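Local coordinates for uncharacterized protein (Jannaschia sp. CCS1, PDB 2PYQ) that is of unknown function but belongs to the DUF2853 family and folds as a small, single-chain, all-helical domain, at residues Leu76-Tyr87 with Val99-Phe107. Sequence-based numbering, arbitrary orientation. Where two conformers were deposited one is given.
Sequences LMGGIQSVIETY and VYYMLTKHF
Val-83 is the central knob of this helix pair: its CA lies 6.3 Å from that of Met-102, the closest CA pair of the two segments, and its side chain enters a hollow bordered by Val-99, Met-102, Leu-103 and His-106. In the conformer described, Val-83 CG2 presses on Leu-103 CD2 at 3.6 Å, while CG1 slides alongside Met-102 CB. Leu-103 answers as a knob in the other direction. With CG turned away from its carbonyl carbon (chi1 -69°), Leu-103 extends CD2 over the turn of Gly-79 and Ile-80, Leu-103 CD2 lying 3.7 Å from Gly-79 O.

Gly-79 makes the second hollow. Lacking a side chain, it admits two rings, with its CA 3.6 Å from His-106 NE2 and 4.0 Å from Phe-107 CZ. The CD2 corner of His-106 stands over the face of Phe-107, 3.6 Å above its plane, and Leu-76 CD2 reaches Phe-107 CZ, the two side chains crossing at about a right angle. Toward the other end, Val-99 CG2 abuts the edge of the Tyr-87 ring, near its plane.

No hydrogen bond joins the segments; the axes of the two short helix segments come within 9.7 Å, with 126° between their N-to-C directions. Helix 53-65 backs Leu-76 and Ile-80, helix 26-36 receives Tyr-100 and Tyr-101, and helix 4-18 closes over the selenomethionine Met-102 while its Asp-15 hydrogen-bonds Tyr-87 OH.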
loop_
_atom_site.group_PDB
_atom_site.type_symbol
_atom_site.label_atom_id
_atom_site.label_comp_id
_atom_site.label_asym_id
_atom_site.label_seq_id
_atom_site.Cartn_x
_atom_site.Cartn_y
_atom_site.Cartn_z
ATOM N N LEU A 76 13.580 1.394 6.927
ATOM C CA LEU A 76 12.627 1.787 5.859
ATOM C C LEU A 76 12.566 0.777 4.727
ATOM O O LEU A 76 11.508 0.228 4.443
ATOM C CB LEU A 76 12.918 3.188 5.332
ATOM C CG LEU A 76 12.840 4.301 6.379
ATOM C CD1 LEU A 76 12.832 5.668 5.652
ATOM C CD2 LEU A 76 11.634 4.225 7.298
HETATM N N MSE A 77 13.709 0.507 4.115
HETATM C CA MSE A 77 13.737 -0.536 3.080
HETATM C C MSE A 77 13.427 -1.906 3.690
HETATM O O MSE A 77 12.829 -2.727 3.043
HETATM C CB MSE A 77 15.061 -0.538 2.329
HETATM C CG MSE A 77 15.072 -1.405 1.095
HETATM SE SE MSE A 77 13.671 -0.923 -0.196
HETATM C CE MSE A 77 14.220 0.860 -0.588
ATOM N N GLY A 78 13.814 -2.139 4.931
ATOM C CA GLY A 78 13.466 -3.394 5.623
ATOM C C GLY A 78 11.969 -3.561 5.713
ATOM O O GLY A 78 11.442 -4.645 5.472
ATOM N N GLY A 79 11.278 -2.477 6.044
ATOM C CA GLY A 79 9.806 -2.472 6.115
ATOM C C GLY A 79 9.168 -2.674 4.747
ATOM O O GLY A 79 8.199 -3.404 4.633
ATOM N N ILE A 80 9.722 -2.025 3.725
ATOM C CA ILE A 80 9.234 -2.174 2.343
ATOM C C ILE A 80 9.411 -3.648 1.903
ATOM O O ILE A 80 8.474 -4.264 1.408
ATOM C CB ILE A 80 9.917 -1.211 1.375
ATOM C CG1 ILE A 80 9.473 0.216 1.693
ATOM C CG2 ILE A 80 9.527 -1.547 -0.075
ATOM C CD1 ILE A 80 10.305 1.295 1.064
ATOM N N GLN A 81 10.594 -4.203 2.148
ATOM C CA GLN A 81 10.876 -5.598 1.789
ATOM C C GLN A 81 9.907 -6.547 2.497
ATOM O O GLN A 81 9.362 -7.477 1.858
ATOM C CB GLN A 81 12.347 -5.962 2.030
ATOM C CG GLN A 81 13.250 -5.278 0.990
ATOM C CD GLN A 81 14.755 -5.391 1.273
ATOM O OE1 GLN A 81 15.570 -5.325 0.323
ATOM N NE2 GLN A 81 15.146 -5.559 2.557
ATOM N N SER A 82 9.648 -6.287 3.785
ATOM C CA SER A 82 8.722 -7.081 4.603
ATOM C C SER A 82 7.302 -7.088 4.034
ATOM O O SER A 82 6.699 -8.153 3.882
ATOM C CB SER A 82 8.696 -6.590 6.049
ATOM O OG SER A 82 7.770 -7.369 6.818
ATOM N N VAL A 83 6.767 -5.908 3.729
ATOM C CA VAL A 83 5.390 -5.843 3.230
ATOM C C VAL A 83 5.281 -6.443 1.840
ATOM O O VAL A 83 4.282 -7.102 1.571
ATOM C CB VAL A 83 4.743 -4.451 3.346
ATOM C CG1 VAL A 83 4.778 -3.995 4.795
ATOM C CG2 VAL A 83 5.405 -3.450 2.440
ATOM N N ILE A 84 6.312 -6.279 0.983
ATOM C CA ILE A 84 6.292 -6.880 -0.353
ATOM C C ILE A 84 6.306 -8.431 -0.222
ATOM O O ILE A 84 5.581 -9.113 -0.923
ATOM C CB ILE A 84 7.437 -6.372 -1.229
ATOM C CG1 ILE A 84 7.240 -4.903 -1.574
ATOM C CG2 ILE A 84 7.548 -7.200 -2.518
ATOM C CD1 ILE A 84 6.034 -4.564 -2.408
ATOM N N GLU A 85 7.106 -8.943 0.701
ATOM C CA GLU A 85 7.165 -10.389 0.966
ATOM C C GLU A 85 5.822 -10.918 1.494
ATOM O O GLU A 85 5.362 -11.996 1.070
ATOM C CB GLU A 85 8.322 -10.742 1.929
ATOM C CG GLU A 85 8.444 -12.223 2.284
ATOM N N THR A 86 5.195 -10.162 2.393
ATOM C CA THR A 86 3.881 -10.494 2.962
ATOM C C THR A 86 2.816 -10.564 1.857
ATOM O O THR A 86 2.058 -11.542 1.785
ATOM C CB THR A 86 3.473 -9.528 4.044
ATOM O OG1 THR A 86 4.419 -9.658 5.128
ATOM C CG2 THR A 86 2.072 -9.815 4.577
ATOM N N TYR A 87 2.810 -9.578 0.964
ATOM C CA TYR A 87 1.853 -9.522 -0.156
ATOM C C TYR A 87 2.073 -10.761 -1.040
ATOM O O TYR A 87 1.103 -11.375 -1.515
ATOM C CB TYR A 87 2.032 -8.242 -0.978
ATOM C CG TYR A 87 0.759 -7.658 -1.592
ATOM C CD1 TYR A 87 -0.333 -8.447 -2.009
ATOM C CD2 TYR A 87 0.692 -6.279 -1.842
ATOM C CE1 TYR A 87 -1.461 -7.872 -2.591
ATOM C CE2 TYR A 87 -0.406 -5.718 -2.416
ATOM C CZ TYR A 87 -1.482 -6.493 -2.778
ATOM O OH TYR A 87 -2.578 -5.924 -3.377
ATOM N N VAL A 99 -0.151 -1.714 -0.427
ATOM C CA VAL A 99 1.247 -1.552 0.046
ATOM C C VAL A 99 1.363 -0.382 1.021
ATOM O O VAL A 99 1.970 -0.508 2.086
ATOM C CB VAL A 99 2.222 -1.392 -1.136
ATOM C CG1 VAL A 99 3.660 -1.048 -0.648
ATOM C CG2 VAL A 99 2.207 -2.665 -1.980
ATOM N N TYR A 100 0.765 0.747 0.665
ATOM C CA TYR A 100 0.773 1.954 1.529
ATOM C C TYR A 100 0.060 1.685 2.850
ATOM O O TYR A 100 0.548 2.090 3.892
ATOM C CB TYR A 100 0.213 3.176 0.786
ATOM C CG TYR A 100 1.174 3.776 -0.250
ATOM C CD1 TYR A 100 2.285 3.069 -0.757
ATOM C CD2 TYR A 100 0.912 5.049 -0.791
ATOM C CE1 TYR A 100 3.144 3.610 -1.701
ATOM C CE2 TYR A 100 1.770 5.608 -1.789
ATOM C CZ TYR A 100 2.890 4.876 -2.213
ATOM O OH TYR A 100 3.756 5.398 -3.180
ATOM N N TYR A 101 -1.068 0.997 2.813
ATOM C CA TYR A 101 -1.806 0.625 4.010
ATOM C C TYR A 101 -0.907 -0.218 4.916
ATOM O O TYR A 101 -0.789 0.045 6.102
ATOM C CB TYR A 101 -3.069 -0.165 3.639
ATOM C CG TYR A 101 -3.818 -0.748 4.821
ATOM C CD1 TYR A 101 -3.435 -1.987 5.386
ATOM C CD2 TYR A 101 -4.892 -0.085 5.386
ATOM C CE1 TYR A 101 -4.099 -2.533 6.471
ATOM C CE2 TYR A 101 -5.585 -0.625 6.471
ATOM C CZ TYR A 101 -5.177 -1.844 7.018
ATOM O OH TYR A 101 -5.859 -2.347 8.102
HETATM N N MSE A 102 -0.281 -1.241 4.329
HETATM C CA MSE A 102 0.591 -2.153 5.117
HETATM C C MSE A 102 1.783 -1.410 5.720
HETATM O O MSE A 102 2.121 -1.669 6.866
HETATM C CB MSE A 102 1.032 -3.374 4.298
HETATM C CG MSE A 102 -0.054 -4.424 4.171
HETATM SE SE MSE A 102 0.700 -6.094 3.472
HETATM C CE MSE A 102 0.580 -5.463 2.060
ATOM N N LEU A 103 2.401 -0.515 4.974
ATOM C CA LEU A 103 3.521 0.267 5.505
ATOM C C LEU A 103 3.065 1.184 6.656
ATOM O O LEU A 103 3.758 1.310 7.669
ATOM C CB LEU A 103 4.195 1.094 4.421
ATOM C CG LEU A 103 4.969 0.272 3.370
ATOM C CD1 LEU A 103 5.314 1.133 2.195
ATOM C CD2 LEU A 103 6.221 -0.346 3.998
ATOM N N THR A 104 1.920 1.839 6.481
ATOM C CA THR A 104 1.357 2.706 7.539
ATOM C C THR A 104 1.138 1.923 8.854
ATOM O O THR A 104 1.547 2.395 9.952
ATOM C CB THR A 104 0.041 3.371 7.056
ATOM O OG1 THR A 104 0.305 4.130 5.867
ATOM C CG2 THR A 104 -0.498 4.296 8.112
ATOM N N LYS A 105 0.491 0.764 8.752
ATOM C CA LYS A 105 0.379 -0.201 9.868
ATOM C C LYS A 105 1.729 -0.629 10.467
ATOM O O LYS A 105 1.889 -0.613 11.645
ATOM C CB LYS A 105 -0.422 -1.432 9.477
ATOM C CG LYS A 105 -1.863 -1.270 9.271
ATOM C CD LYS A 105 -2.416 -0.467 10.234
ATOM C CE LYS A 105 -3.602 -1.049 10.730
ATOM N NZ LYS A 105 -3.573 -0.959 12.224
ATOM N N HIS A 106 2.644 -1.014 9.589
ATOM C CA HIS A 106 3.947 -1.565 9.996
ATOM C C HIS A 106 4.761 -0.591 10.814
ATOM O O HIS A 106 5.380 -0.980 11.787
ATOM C CB HIS A 106 4.748 -1.959 8.747
ATOM C CG HIS A 106 6.106 -2.464 9.033
ATOM N ND1 HIS A 106 6.339 -3.776 9.404
ATOM C CD2 HIS A 106 7.322 -1.871 8.948
ATOM C CE1 HIS A 106 7.653 -3.936 9.594
ATOM N NE2 HIS A 106 8.260 -2.802 9.333
ATOM N N PHE A 107 4.708 0.685 10.445
ATOM C CA PHE A 107 5.401 1.743 11.138
ATOM C C PHE A 107 4.548 2.468 12.207
ATOM O O PHE A 107 5.039 3.392 12.805
ATOM C CB PHE A 107 6.005 2.731 10.152
ATOM C CG PHE A 107 7.144 2.163 9.333
ATOM C CD1 PHE A 107 8.364 1.891 9.914
ATOM C CD2 PHE A 107 6.979 1.893 7.974
ATOM C CE1 PHE A 107 9.409 1.395 9.163
ATOM C CE2 PHE A 107 8.011 1.396 7.223
ATOM C CZ PHE A 107 9.230 1.135 7.824
#